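Local coordinates for protein PlyP35 (PDB 6S3Y) that probably anchors a Listeria phage endolysin to the bacterial cell wall through a pair of SH3-like binding modules, at residues I8-D12 with L102-F106. Sequence-based numbering, arbitrary orientation.
Sequences IVIKD and LKRGF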
# COMPACT_ATOMS: atom_id res chain seq x y z
N ILE A 8 -4.45 -5.02 -14.94
CA ILE A 8 -3.76 -4.17 -13.94
C ILE A 8 -2.43 -4.81 -13.57
O ILE A 8 -2.29 -6.04 -13.69
CB ILE A 8 -4.64 -3.93 -12.69
CG1 ILE A 8 -4.79 -5.19 -11.84
CG2 ILE A 8 -5.97 -3.34 -13.09
CD1 ILE A 8 -5.50 -4.91 -10.50
N VAL A 9 -1.51 -3.98 -13.12
CA VAL A 9 -0.23 -4.43 -12.53
C VAL A 9 -0.04 -3.69 -11.20
O VAL A 9 -0.18 -2.45 -11.16
CB VAL A 9 0.95 -4.26 -13.51
CG1 VAL A 9 0.95 -2.90 -14.14
CG2 VAL A 9 2.29 -4.55 -12.86
N ILE A 10 0.21 -4.46 -10.15
CA ILE A 10 0.41 -3.90 -8.79
C ILE A 10 1.72 -3.10 -8.83
O ILE A 10 2.73 -3.60 -9.39
CB ILE A 10 0.36 -5.00 -7.72
CG1 ILE A 10 -1.08 -5.26 -7.25
CG2 ILE A 10 1.25 -4.67 -6.52
CD1 ILE A 10 -2.07 -5.52 -8.35
N LYS A 11 1.71 -1.90 -8.27
CA LYS A 11 2.86 -0.95 -8.35
C LYS A 11 4.09 -1.53 -7.65
O LYS A 11 3.95 -2.38 -6.74
CB LYS A 11 2.51 0.42 -7.77
CG LYS A 11 1.48 1.20 -8.55
CD LYS A 11 1.13 2.52 -7.85
CE LYS A 11 0.23 3.38 -8.71
NZ LYS A 11 -0.28 4.54 -7.97
N ASP A 12 5.25 -0.99 -8.03
CA ASP A 12 6.57 -1.37 -7.47
C ASP A 12 6.90 -0.47 -6.27
O ASP A 12 8.10 -0.12 -6.09
CB ASP A 12 7.64 -1.22 -8.57
CG ASP A 12 8.95 -1.91 -8.22
OD1 ASP A 12 8.89 -3.04 -7.67
OD2 ASP A 12 9.98 -1.28 -8.45
N LEU A 102 -0.47 -8.88 -2.15
CA LEU A 102 -0.18 -8.96 -3.59
C LEU A 102 1.27 -8.51 -3.85
O LEU A 102 1.62 -7.35 -3.54
CB LEU A 102 -1.18 -8.10 -4.36
CG LEU A 102 -2.64 -8.50 -4.17
CD1 LEU A 102 -3.59 -7.55 -4.90
CD2 LEU A 102 -2.88 -9.91 -4.67
N LYS A 103 2.08 -9.39 -4.43
CA LYS A 103 3.52 -9.13 -4.73
C LYS A 103 3.63 -7.93 -5.65
O LYS A 103 2.73 -7.73 -6.51
CB LYS A 103 4.18 -10.39 -5.33
CG LYS A 103 5.45 -10.83 -4.67
CD LYS A 103 6.28 -11.83 -5.49
CE LYS A 103 7.47 -12.28 -4.68
NZ LYS A 103 8.47 -11.21 -4.47
N ARG A 104 4.67 -7.12 -5.48
CA ARG A 104 4.96 -6.04 -6.47
C ARG A 104 4.95 -6.67 -7.87
O ARG A 104 5.50 -7.74 -8.00
CB ARG A 104 6.29 -5.35 -6.16
CG ARG A 104 7.49 -6.28 -6.14
CD ARG A 104 8.64 -5.53 -5.47
NE ARG A 104 9.89 -5.72 -6.23
CZ ARG A 104 10.82 -6.56 -5.90
NH1 ARG A 104 10.73 -7.27 -4.78
NH2 ARG A 104 11.88 -6.66 -6.66
N GLY A 105 4.32 -6.02 -8.83
CA GLY A 105 4.25 -6.51 -10.23
C GLY A 105 3.19 -7.57 -10.45
O GLY A 105 3.07 -8.02 -11.59
N PHE A 106 2.42 -7.95 -9.43
CA PHE A 106 1.26 -8.88 -9.60
C PHE A 106 0.41 -8.43 -10.78
O PHE A 106 0.02 -7.25 -10.82
CB PHE A 106 0.40 -8.95 -8.33
CG PHE A 106 -0.74 -9.93 -8.40
CD1 PHE A 106 -0.55 -11.26 -8.07
CD2 PHE A 106 -2.01 -9.53 -8.81
CE1 PHE A 106 -1.59 -12.18 -8.15
CE2 PHE A 106 -3.05 -10.43 -8.87
CZ PHE A 106 -2.84 -11.76 -8.55
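A type II beta turn, Lys103 to Phe106, docks beside strand 6-17, and Ile10 takes hold of it with both backbone polar atoms. Ile10 N donates to Phe106 O (2.9 Å) in a nearly straight bond, 165° at the hydrogen, lying in the carbonyl plane. Ile10 O accepts Gly105 N at 2.9 Å, with the donor well above the carbonyl plane. Glycine suits this third turn position, where phi is +81°. The turn is closed by Phe106 N bonding to Lys103 O. A beta-branched side chain suits position 10, pointing from the strand into the turn, where its branches part: Ile10 CG2 reaches Lys103 O at 3.4 Å, while CG1, beside the backbone N and roughly anti to the carbonyl carbon, meets Leu102 CB. Ile10 CD1 comes to the edge of the Phe106 ring, 4.0 Å from Phe106 CD2, and Leu102 CD2 covers one face of that ring. Further along, opposite charges suit two side chains lying side by side: Asp12 OD1 forms a salt bridge with Arg104 NE (3.2 Å), its hydrogen bond weak and the planar groups 41° apart. Both also touch His33. The turn joins strand 99-103 to strand 107-110, which pairs with strand 6-17; Ile10 also packs on Ala86 of strand 78-89, so the contact bridges two antiparallel sheets.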